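Local coordinates for coiled-coil and C2 domain-containing protein 1-like (Drosophila melanogaster, PDB 6EI6) that binds phosphatidylinositol monophosphates and supports ESCRT-III in endosomal protein sorting, probably by preventing inappropriate polymerisation of its core component Shrub, at residues 107-112 / 257-262; 77-82 / 263-268; 118-123 / 215-220; 40-45 / 84-89. One frame throughout, in Å; residues are numbered along the deposited sequence.

Overall arrangement
This C-terminal piece of the protein pairs a helical hairpin with a C2 domain. From the N terminus, helices 34-62 and 66-91 run antiparallel, and contact 4 closes the first loop across them. Contact 2 opens on helix 66-91 before contact 4 has closed, so the two cross; their centres lie about 10 Å apart and they touch through Leu268, Leu85 and Val86. Contact 1 opens at 107-112, and the chain then goes on to the strands of the beta sandwich. There contact 3 joins the two sheets within the span of contact 1, which itself lies within that of contact 2. The returning chain forms helix 255-263 and strand 265-268, closing contacts 1 and 2.

Contact 1. Residues 107-112 / 257-262; sequences NIVHCN and QMEHIT
A single turn of 3-10 helix at 108-109, in the loop between strands 99-102 and 119-128, meets the late helix 255-263 through Ile108 and Val109 on one side and Met258 and Glu259 on the other. Ile108 sends its CG1 branch across the gap, beside its own backbone N and anti to the carbonyl carbon (chi1 -63°), so that the terminal methyl CD1 arrives 4.1 Å from CB of Met258. The same CD1 lies 4.2 Å from CG of Glu259, resting against two adjacent helix side chains. Ile108 also touches Met52 of helix 34-62 as well as Pro252 and Thr255, which makes it the buried member of the group.

Glu259 supplies the polar half. Its chain is extended beyond CG and carries OE2 to CG2 of Val109 at 3.1 Å, a snug approach of oxygen to methyl. Water 1 links the Val109 backbone to this carboxylate: it takes the N-H of Val109 at 3.3 Å and donates a hydrogen bond to OE2 of Glu259 at 2.7 Å. The turn is closed by a backbone bond from His110 N to Asn107 O at 2.9 Å. His110 ND1 also donates to Val109 O at 3.0 Å, from above the carbonyl plane. At the far end of the helix segment, Thr262 OG1 bonds to Arg104 O and ties the helix to the same connecting chain. The arrangement is that of a short 3-10 turn docked on a helix by one isoleucine methyl and one water-bridged carboxylate, here joining the loop ahead of the sandwich strands to the helix behind them.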
# COMPACT_ATOMS: atom_id res chain seq x y z
N ASN A 107 -14.95 -5.13 5.71
CA ASN A 107 -14.56 -6.45 6.16
C ASN A 107 -13.05 -6.53 6.21
O ASN A 107 -12.44 -7.37 5.53
CB ASN A 107 -15.15 -7.53 5.25
CG ASN A 107 -15.12 -8.89 5.88
OD1 ASN A 107 -14.86 -9.04 7.07
ND2 ASN A 107 -15.38 -9.91 5.08
N ILE A 108 -12.44 -5.66 7.02
CA ILE A 108 -11.01 -5.38 6.89
C ILE A 108 -10.18 -6.63 7.14
O ILE A 108 -9.16 -6.86 6.48
CB ILE A 108 -10.59 -4.22 7.82
CG1 ILE A 108 -11.32 -2.94 7.42
CG2 ILE A 108 -9.07 -4.00 7.77
CD1 ILE A 108 -11.66 -2.07 8.61
N VAL A 109 -10.63 -7.47 8.08
CA VAL A 109 -9.87 -8.66 8.45
C VAL A 109 -9.82 -9.72 7.34
O VAL A 109 -9.01 -10.65 7.43
CB VAL A 109 -10.45 -9.15 9.80
CG1 VAL A 109 -10.31 -10.65 10.03
CG2 VAL A 109 -9.79 -8.39 10.96
N HIS A 110 -10.60 -9.55 6.26
CA HIS A 110 -10.79 -10.60 5.25
C HIS A 110 -10.56 -10.11 3.82
O HIS A 110 -11.17 -10.64 2.89
CB HIS A 110 -12.21 -11.19 5.34
CG HIS A 110 -12.44 -12.05 6.55
ND1 HIS A 110 -11.44 -12.37 7.45
CD2 HIS A 110 -13.56 -12.65 7.01
CE1 HIS A 110 -11.93 -13.14 8.40
NE2 HIS A 110 -13.21 -13.32 8.16
N CYS A 111 -9.72 -9.11 3.58
CA CYS A 111 -9.34 -8.80 2.20
C CYS A 111 -7.99 -9.46 1.95
O CYS A 111 -7.14 -9.48 2.83
CB CYS A 111 -9.29 -7.29 1.92
SG CYS A 111 -8.24 -6.21 2.92
N ASN A 112 -7.83 -10.07 0.78
CA ASN A 112 -6.74 -11.04 0.60
C ASN A 112 -6.87 -12.17 1.63
O ASN A 112 -6.03 -12.34 2.53
CB ASN A 112 -5.35 -10.38 0.70
CG ASN A 112 -5.20 -9.18 -0.18
OD1 ASN A 112 -5.88 -9.06 -1.20
ND2 ASN A 112 -4.30 -8.27 0.19
N GLN A 257 -7.21 -0.58 14.95
CA GLN A 257 -7.74 0.77 15.09
C GLN A 257 -8.58 1.21 13.90
O GLN A 257 -9.42 2.09 14.06
CB GLN A 257 -6.62 1.78 15.35
CG GLN A 257 -5.49 1.80 14.39
CD GLN A 257 -4.28 2.50 15.00
OE1 GLN A 257 -3.37 1.84 15.51
NE2 GLN A 257 -4.29 3.85 15.00
N MET A 258 -8.40 0.61 12.73
CA MET A 258 -9.32 0.89 11.63
C MET A 258 -10.71 0.37 11.97
O MET A 258 -11.72 1.02 11.66
CB MET A 258 -8.81 0.27 10.33
CG MET A 258 -7.62 1.04 9.70
SD MET A 258 -6.80 0.18 8.33
CE MET A 258 -8.13 0.14 7.12
N GLU A 259 -10.79 -0.80 12.60
CA GLU A 259 -12.08 -1.34 13.00
C GLU A 259 -12.76 -0.45 14.02
O GLU A 259 -13.98 -0.28 13.99
CB GLU A 259 -11.91 -2.75 13.55
CG GLU A 259 -11.79 -3.80 12.47
CD GLU A 259 -11.26 -5.13 13.00
OE1 GLU A 259 -10.68 -5.15 14.12
OE2 GLU A 259 -11.42 -6.16 12.29
N HIS A 260 -12.00 0.16 14.93
CA HIS A 260 -12.63 1.05 15.89
C HIS A 260 -13.33 2.19 15.18
O HIS A 260 -14.48 2.53 15.52
CB HIS A 260 -11.60 1.56 16.91
CG HIS A 260 -10.99 0.45 17.73
ND1 HIS A 260 -11.60 -0.77 17.90
CD2 HIS A 260 -9.81 0.39 18.41
CE1 HIS A 260 -10.82 -1.55 18.65
NE2 HIS A 260 -9.73 -0.87 18.96
N ILE A 261 -12.70 2.76 14.14
CA ILE A 261 -13.34 3.82 13.36
C ILE A 261 -14.64 3.34 12.74
O ILE A 261 -15.64 4.05 12.71
CB ILE A 261 -12.37 4.35 12.29
CG1 ILE A 261 -11.15 4.97 12.98
CG2 ILE A 261 -13.09 5.32 11.31
CD1 ILE A 261 -10.33 5.78 12.06
N THR A 262 -14.64 2.12 12.22
CA THR A 262 -15.85 1.66 11.57
C THR A 262 -17.00 1.42 12.57
O THR A 262 -18.16 1.39 12.16
CB THR A 262 -15.52 0.43 10.73
OG1 THR A 262 -16.48 0.33 9.69
CG2 THR A 262 -15.54 -0.84 11.55
O HOH W 1 -13.03 -6.45 10.08

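Contact 2. Residues 77-82 / 263-268; sequences LTVQKD and EKWLVL
The indole of Trp265 is met obliquely by Val79, whose CG2 methyl comes to 3.6 Å from CZ2, the two side chains crossing at about a right angle. At the indole edge, in the ring plane, NE1 donates to water 2 at 2.9 Å, and that water donates in turn to OG1 of Thr78. Phe106 also meets the indole, its ring tilted against it.

The second flat group is the carboxylate of Asp82. Leu268 comes at it from the other direction and sets its CG over the carboxylate carbon, 3.4 Å from CG of Asp82. On that same side the backbone N-H of Leu268 reaches OD2 of Asp82 at 3.0 Å, nearly straight (171°) but from well above the carboxylate plane. Asp82 has its CG anti to the carbonyl carbon, beside the backbone N (chi1 -83°), which turns the acid off the helix toward the strand. Water 3 is a further mate of OD2 at 3.0 Å, and it also donates to Leu266 O, 2.8 Å away, so that OD2 holds the Leu268 amide directly and is tied to the Leu266 carbonyl through the water. With an alanine in place of Asp82, the amide of Leu268 would probably be left without its acceptor and water 3 with a weaker hold.

Gln49 of helix 34-62 accepts from Leu266 N. Strand 265-268 pairs antiparallel with strand 99-102 and crosses the segment of helix 66-91 at 59°, a two-stranded antiparallel ribbon packed on a helical hairpin.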
# COMPACT_ATOMS: atom_id res chain seq x y z
N LEU A 77 -19.25 8.73 -1.38
CA LEU A 77 -20.10 9.84 -1.76
C LEU A 77 -20.85 10.42 -0.55
O LEU A 77 -20.88 11.64 -0.36
CB LEU A 77 -21.10 9.41 -2.85
CG LEU A 77 -20.56 9.07 -4.26
CD1 LEU A 77 -21.72 9.03 -5.29
CD2 LEU A 77 -19.41 10.01 -4.73
N THR A 78 -21.43 9.56 0.29
CA THR A 78 -22.18 10.09 1.42
C THR A 78 -21.26 10.74 2.45
O THR A 78 -21.63 11.74 3.06
CB THR A 78 -23.04 8.99 2.09
OG1 THR A 78 -22.19 8.00 2.69
CG2 THR A 78 -23.89 8.32 1.07
N VAL A 79 -20.05 10.19 2.65
CA VAL A 79 -19.10 10.84 3.54
C VAL A 79 -18.72 12.21 3.00
O VAL A 79 -18.64 13.20 3.75
CB VAL A 79 -17.86 9.95 3.75
CG1 VAL A 79 -16.83 10.66 4.63
CG2 VAL A 79 -18.27 8.64 4.35
N GLN A 80 -18.50 12.31 1.69
CA GLN A 80 -18.08 13.59 1.11
C GLN A 80 -19.17 14.65 1.24
O GLN A 80 -18.87 15.82 1.53
CB GLN A 80 -17.69 13.39 -0.36
CG GLN A 80 -17.23 14.68 -1.05
CD GLN A 80 -15.90 15.18 -0.53
OE1 GLN A 80 -14.91 14.47 -0.61
NE2 GLN A 80 -15.87 16.40 -0.00
N LYS A 81 -20.44 14.27 1.05
CA LYS A 81 -21.54 15.19 1.31
C LYS A 81 -21.46 15.75 2.72
O LYS A 81 -21.64 16.96 2.94
CB LYS A 81 -22.89 14.50 1.09
CG LYS A 81 -23.21 14.18 -0.34
CD LYS A 81 -24.72 14.04 -0.58
CE LYS A 81 -25.03 13.75 -2.06
NZ LYS A 81 -24.47 12.44 -2.54
N ASP A 82 -21.19 14.88 3.70
CA ASP A 82 -21.17 15.34 5.09
C ASP A 82 -19.97 16.23 5.33
O ASP A 82 -20.07 17.26 6.00
CB ASP A 82 -21.20 14.14 6.05
CG ASP A 82 -22.62 13.62 6.28
OD1 ASP A 82 -23.58 14.26 5.77
OD2 ASP A 82 -22.78 12.57 6.98
N GLU A 263 -16.69 1.31 13.86
CA GLU A 263 -17.71 1.10 14.87
C GLU A 263 -18.32 2.39 15.37
O GLU A 263 -19.37 2.35 16.02
CB GLU A 263 -17.13 0.33 16.05
CG GLU A 263 -16.98 -1.14 15.76
CD GLU A 263 -15.89 -1.74 16.59
OE1 GLU A 263 -15.57 -1.14 17.66
OE2 GLU A 263 -15.33 -2.81 16.18
N LYS A 264 -17.69 3.52 15.10
CA LYS A 264 -18.26 4.82 15.40
C LYS A 264 -18.20 5.69 14.15
O LYS A 264 -17.48 6.68 14.07
CB LYS A 264 -17.55 5.46 16.58
CG LYS A 264 -17.11 4.46 17.62
CD LYS A 264 -16.82 5.13 18.96
CE LYS A 264 -15.31 5.35 19.15
NZ LYS A 264 -15.02 6.09 20.43
N TRP A 265 -18.98 5.32 13.16
CA TRP A 265 -19.04 6.09 11.93
C TRP A 265 -19.77 7.40 12.22
O TRP A 265 -20.97 7.39 12.51
CB TRP A 265 -19.77 5.27 10.87
CG TRP A 265 -19.49 5.66 9.47
CD1 TRP A 265 -20.33 6.34 8.62
CD2 TRP A 265 -18.32 5.35 8.71
NE1 TRP A 265 -19.75 6.47 7.39
CE2 TRP A 265 -18.51 5.87 7.41
CE3 TRP A 265 -17.13 4.67 8.99
CZ2 TRP A 265 -17.55 5.76 6.41
CZ3 TRP A 265 -16.18 4.56 8.01
CH2 TRP A 265 -16.39 5.11 6.73
N LEU A 266 -19.07 8.52 12.11
CA LEU A 266 -19.73 9.81 12.29
C LEU A 266 -20.59 10.11 11.07
O LEU A 266 -20.12 9.97 9.94
CB LEU A 266 -18.70 10.90 12.53
CG LEU A 266 -19.19 12.21 13.11
CD1 LEU A 266 -18.11 12.82 13.97
CD2 LEU A 266 -19.62 13.20 12.01
N VAL A 267 -21.84 10.50 11.31
CA VAL A 267 -22.84 10.78 10.27
C VAL A 267 -23.60 12.03 10.70
O VAL A 267 -24.03 12.13 11.85
CB VAL A 267 -23.82 9.60 10.10
CG1 VAL A 267 -25.06 9.99 9.28
CG2 VAL A 267 -23.15 8.37 9.53
N LEU A 268 -23.78 13.00 9.80
CA LEU A 268 -24.58 14.16 10.19
C LEU A 268 -26.06 13.79 10.28
O LEU A 268 -26.55 12.92 9.55
CB LEU A 268 -24.40 15.30 9.20
CG LEU A 268 -22.95 15.69 8.94
CD1 LEU A 268 -22.87 16.80 7.91
CD2 LEU A 268 -22.19 16.05 10.20
O HOH W 2 -21.53 7.98 5.73
O HOH W 3 -20.93 10.24 7.23

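Contact 3. Residues 118-123 / 215-220; sequences SELEIV and VKLQPL. With SO4 (sulfate ion), chain C.
Leu120 receives the two leucines that follow the end of strand 208-216. Just before them, at the close of that strand, Lys216 turns out of the contact: its chain bends twice, at chi2 and chi3, and brings NZ to O3 of a sulfate ion at 3.2 Å. The same NZ bonds to Arg190 O, while His191 ND1 and Gly192 N also hold the sulfate, which probably comes from the crystallisation liquor.

Leu217 points back inward, and its CD2 methyl lies 4.2 Å from CD1 of Leu120, the side chains meeting at a slant. Strand 119-128 belongs to one four-stranded antiparallel sheet and strand 208-216 to the other, so this meeting joins the first sheet to the chain leaving strand 208-216, at one end of the C2 beta sandwich. Leu120 reaches across because its CG stands anti to the backbone N (chi1 -178°).

The chain then turns through Gln218 and Pro219, and the N-H of Leu220 returns to the carbonyl O of Leu217 at 2.9 Å. That turn brings Leu220 round to the same methyl: its CD1 lies 4.1 Å from CD1 of Leu120, the two side chains crossing at about a right angle. Phe188 of helix 182-190 touches all three leucines.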
# COMPACT_ATOMS: atom_id res chain seq x y z
N SER A 118 -0.14 -14.23 9.37
CA SER A 118 1.29 -14.07 9.62
C SER A 118 2.10 -13.89 8.34
O SER A 118 3.33 -13.84 8.41
CB SER A 118 1.82 -15.26 10.40
OG SER A 118 1.81 -16.44 9.59
N GLU A 119 1.45 -13.79 7.19
CA GLU A 119 2.12 -13.91 5.90
C GLU A 119 2.14 -12.58 5.15
O GLU A 119 1.10 -11.95 4.95
CB GLU A 119 1.45 -14.96 5.03
CG GLU A 119 1.95 -16.34 5.33
CD GLU A 119 1.45 -17.37 4.35
OE1 GLU A 119 0.45 -17.11 3.63
OE2 GLU A 119 2.08 -18.46 4.32
N LEU A 120 3.34 -12.19 4.71
CA LEU A 120 3.51 -11.15 3.72
C LEU A 120 3.96 -11.80 2.42
O LEU A 120 4.86 -12.63 2.42
CB LEU A 120 4.54 -10.12 4.19
CG LEU A 120 4.74 -8.97 3.21
CD1 LEU A 120 4.83 -7.63 3.92
CD2 LEU A 120 5.99 -9.24 2.41
N GLU A 121 3.32 -11.42 1.32
CA GLU A 121 3.65 -11.92 0.00
C GLU A 121 4.28 -10.82 -0.85
O GLU A 121 3.80 -9.68 -0.85
CB GLU A 121 2.41 -12.47 -0.70
CG GLU A 121 2.71 -13.10 -2.04
CD GLU A 121 1.49 -13.68 -2.69
OE1 GLU A 121 1.28 -14.91 -2.56
OE2 GLU A 121 0.73 -12.90 -3.33
N ILE A 122 5.35 -11.17 -1.58
CA ILE A 122 6.00 -10.27 -2.53
C ILE A 122 5.86 -10.87 -3.92
O ILE A 122 6.12 -12.06 -4.12
CB ILE A 122 7.47 -10.03 -2.19
CG1 ILE A 122 7.57 -9.32 -0.85
CG2 ILE A 122 8.15 -9.21 -3.27
CD1 ILE A 122 8.92 -9.43 -0.21
N VAL A 123 5.44 -10.05 -4.89
CA VAL A 123 5.25 -10.48 -6.26
C VAL A 123 6.15 -9.63 -7.14
O VAL A 123 5.98 -8.40 -7.20
CB VAL A 123 3.79 -10.36 -6.72
CG1 VAL A 123 3.64 -10.90 -8.12
CG2 VAL A 123 2.86 -11.09 -5.74
N VAL A 215 11.04 -0.22 -2.11
CA VAL A 215 9.62 0.05 -1.88
C VAL A 215 9.33 0.08 -0.38
O VAL A 215 9.51 -0.93 0.31
CB VAL A 215 8.75 -0.99 -2.59
CG1 VAL A 215 7.28 -0.72 -2.31
CG2 VAL A 215 9.07 -0.99 -4.08
N LYS A 216 8.90 1.24 0.12
CA LYS A 216 8.56 1.38 1.53
C LYS A 216 7.33 0.54 1.89
O LYS A 216 6.36 0.47 1.13
CB LYS A 216 8.28 2.85 1.87
CG LYS A 216 9.47 3.75 1.76
CD LYS A 216 10.58 3.25 2.67
CE LYS A 216 11.23 4.41 3.37
NZ LYS A 216 12.24 3.89 4.33
N LEU A 217 7.37 -0.08 3.06
CA LEU A 217 6.27 -0.94 3.48
C LEU A 217 5.10 -0.19 4.11
O LEU A 217 4.02 -0.77 4.27
CB LEU A 217 6.81 -2.01 4.45
CG LEU A 217 7.59 -3.15 3.79
CD1 LEU A 217 8.29 -4.01 4.82
CD2 LEU A 217 6.66 -4.00 2.91
N GLN A 218 5.28 1.09 4.45
CA GLN A 218 4.32 1.75 5.33
C GLN A 218 2.89 1.86 4.79
O GLN A 218 1.97 1.86 5.62
CB GLN A 218 4.88 3.12 5.77
CG GLN A 218 4.40 4.29 4.95
CD GLN A 218 3.06 4.84 5.40
OE1 GLN A 218 2.78 4.87 6.60
NE2 GLN A 218 2.23 5.25 4.44
N PRO A 219 2.63 1.96 3.47
CA PRO A 219 1.23 1.86 3.01
C PRO A 219 0.48 0.65 3.54
O PRO A 219 -0.75 0.68 3.60
CB PRO A 219 1.35 1.80 1.49
CG PRO A 219 2.55 2.61 1.19
CD PRO A 219 3.52 2.32 2.34
N LEU A 220 1.18 -0.43 3.89
CA LEU A 220 0.52 -1.63 4.38
C LEU A 220 0.00 -1.46 5.81
O LEU A 220 -0.67 -2.37 6.33
CB LEU A 220 1.46 -2.84 4.28
CG LEU A 220 1.73 -3.19 2.81
CD1 LEU A 220 2.66 -4.36 2.69
CD2 LEU A 220 0.46 -3.45 2.00
S SO4 C . 15.09 0.81 4.35
O1 SO4 C . 14.79 -0.59 4.73
O2 SO4 C . 15.27 1.64 5.55
O3 SO4 C . 13.98 1.34 3.54
O4 SO4 C . 16.34 0.82 3.59

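Contact 4. Residues 40-45 / 84-89; sequences VRMEEQ and DLVRYS
Glu43 and Arg87 reach toward each other across two antiparallel helices and cross at about a right angle, with the carboxylate and guanidinium planes 77° apart. NE of Arg87 donates to OE2 of Glu43 at 3.0 Å with an almost straight N-H (172°). The oxygen sits at the guanidinium edge, in its plane, whereas NE meets the carboxylate from above. This is therefore a one-point salt bridge, not a side-on pair of bonds. Glu43 has CG anti to the backbone N (chi1 -171°) and an extended chain, which carries the carboxylate to the facing helix; CG of Arg87 lies alongside the acid, 3.5 Å from OE2 of Glu43. The other oxygen, OE1, forms a salt bridge with Lys90 NZ, so the carboxylate is shared by two bases of the facing helix. A leucine here takes away that charge and would probably leave Arg87 and Lys90 without their common mate and Arg87 freer to turn.

One residue back, Met42 provides the apolar half. Its chain bends at chi3 and brings CE to 4.0 Å from CG2 of Val86, at a slant. Ser89 OG donates to Val86 O at 2.8 Å, within its own helix. The helix segments approach to 10.0 Å at their axes, in the hairpin formed by helices 34-62 and 66-91. Leu96, in a loop, touches both Met42 and Ser89, and Leu268 of strand 265-268 lies on Val86 and Leu85.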
# COMPACT_ATOMS: atom_id res chain seq x y z
N VAL A 40 -13.06 20.96 14.16
CA VAL A 40 -11.90 20.44 13.45
C VAL A 40 -11.89 18.92 13.48
O VAL A 40 -11.64 18.27 12.46
CB VAL A 40 -10.63 21.06 14.07
CG1 VAL A 40 -9.39 20.22 13.76
CG2 VAL A 40 -10.44 22.47 13.58
N ARG A 41 -12.19 18.32 14.64
CA ARG A 41 -12.21 16.86 14.76
C ARG A 41 -13.35 16.22 13.95
O ARG A 41 -13.18 15.13 13.39
CB ARG A 41 -12.33 16.47 16.23
CG ARG A 41 -11.13 16.92 17.07
CD ARG A 41 -9.87 16.10 16.73
NE ARG A 41 -8.69 16.55 17.48
CZ ARG A 41 -7.64 15.78 17.77
NH1 ARG A 41 -7.58 14.51 17.39
NH2 ARG A 41 -6.64 16.29 18.46
N MET A 42 -14.51 16.88 13.88
CA MET A 42 -15.56 16.42 12.99
C MET A 42 -15.04 16.28 11.57
O MET A 42 -15.24 15.25 10.90
CB MET A 42 -16.74 17.40 13.03
CG MET A 42 -17.59 17.31 14.28
SD MET A 42 -18.73 18.71 14.44
CE MET A 42 -19.81 18.43 13.00
N GLU A 43 -14.36 17.31 11.09
CA GLU A 43 -13.85 17.28 9.72
C GLU A 43 -12.75 16.22 9.57
O GLU A 43 -12.74 15.47 8.58
CB GLU A 43 -13.37 18.67 9.36
CG GLU A 43 -13.02 18.81 7.92
CD GLU A 43 -12.90 20.24 7.50
OE1 GLU A 43 -13.49 21.12 8.20
OE2 GLU A 43 -12.20 20.47 6.48
N GLU A 44 -11.83 16.15 10.53
CA GLU A 44 -10.80 15.10 10.51
C GLU A 44 -11.42 13.72 10.47
O GLU A 44 -10.99 12.85 9.69
CB GLU A 44 -9.91 15.23 11.74
CG GLU A 44 -9.02 16.43 11.69
CD GLU A 44 -7.78 16.15 10.86
OE1 GLU A 44 -7.31 14.97 10.83
OE2 GLU A 44 -7.29 17.11 10.20
N GLN A 45 -12.42 13.48 11.34
CA GLN A 45 -13.04 12.17 11.40
C GLN A 45 -13.65 11.80 10.06
O GLN A 45 -13.49 10.66 9.59
CB GLN A 45 -14.10 12.13 12.49
CG GLN A 45 -14.86 10.80 12.54
CD GLN A 45 -14.01 9.70 13.16
OE1 GLN A 45 -13.16 9.97 13.99
NE2 GLN A 45 -14.25 8.44 12.76
N ASP A 84 -18.63 18.11 3.03
CA ASP A 84 -18.97 19.40 2.41
C ASP A 84 -19.91 20.20 3.30
O ASP A 84 -19.76 21.42 3.42
CB ASP A 84 -19.62 19.19 1.03
CG ASP A 84 -18.71 18.50 0.03
OD1 ASP A 84 -17.45 18.60 0.17
OD2 ASP A 84 -19.26 17.86 -0.90
N LEU A 85 -20.90 19.53 3.89
CA LEU A 85 -21.83 20.19 4.80
C LEU A 85 -21.11 20.83 5.98
O LEU A 85 -21.49 21.92 6.43
CB LEU A 85 -22.86 19.18 5.31
CG LEU A 85 -24.06 18.89 4.42
CD1 LEU A 85 -24.88 17.77 5.05
CD2 LEU A 85 -24.89 20.16 4.30
N VAL A 86 -20.10 20.14 6.54
CA VAL A 86 -19.39 20.70 7.69
C VAL A 86 -18.52 21.87 7.25
O VAL A 86 -18.48 22.91 7.92
CB VAL A 86 -18.55 19.62 8.40
CG1 VAL A 86 -17.70 20.26 9.49
CG2 VAL A 86 -19.42 18.52 8.98
N ARG A 87 -17.80 21.72 6.12
CA ARG A 87 -16.98 22.81 5.61
C ARG A 87 -17.84 24.03 5.27
O ARG A 87 -17.44 25.17 5.52
CB ARG A 87 -16.19 22.34 4.39
CG ARG A 87 -15.02 21.45 4.72
CD ARG A 87 -14.60 20.65 3.51
NE ARG A 87 -13.34 19.96 3.80
CZ ARG A 87 -12.76 19.06 3.00
NH1 ARG A 87 -13.30 18.72 1.82
NH2 ARG A 87 -11.62 18.49 3.38
N TYR A 88 -19.04 23.79 4.74
CA TYR A 88 -19.92 24.88 4.35
C TYR A 88 -20.43 25.64 5.58
O TYR A 88 -20.41 26.88 5.60
CB TYR A 88 -21.08 24.34 3.51
CG TYR A 88 -22.18 25.34 3.26
CD1 TYR A 88 -22.06 26.31 2.26
CD2 TYR A 88 -23.35 25.32 4.01
CE1 TYR A 88 -23.07 27.24 2.04
CE2 TYR A 88 -24.36 26.23 3.79
CZ TYR A 88 -24.21 27.19 2.80
OH TYR A 88 -25.21 28.10 2.58
N SER A 89 -20.91 24.92 6.60
CA SER A 89 -21.31 25.58 7.84
C SER A 89 -20.19 26.45 8.39
O SER A 89 -20.46 27.49 9.01
CB SER A 89 -21.71 24.55 8.89
OG SER A 89 -20.57 24.00 9.51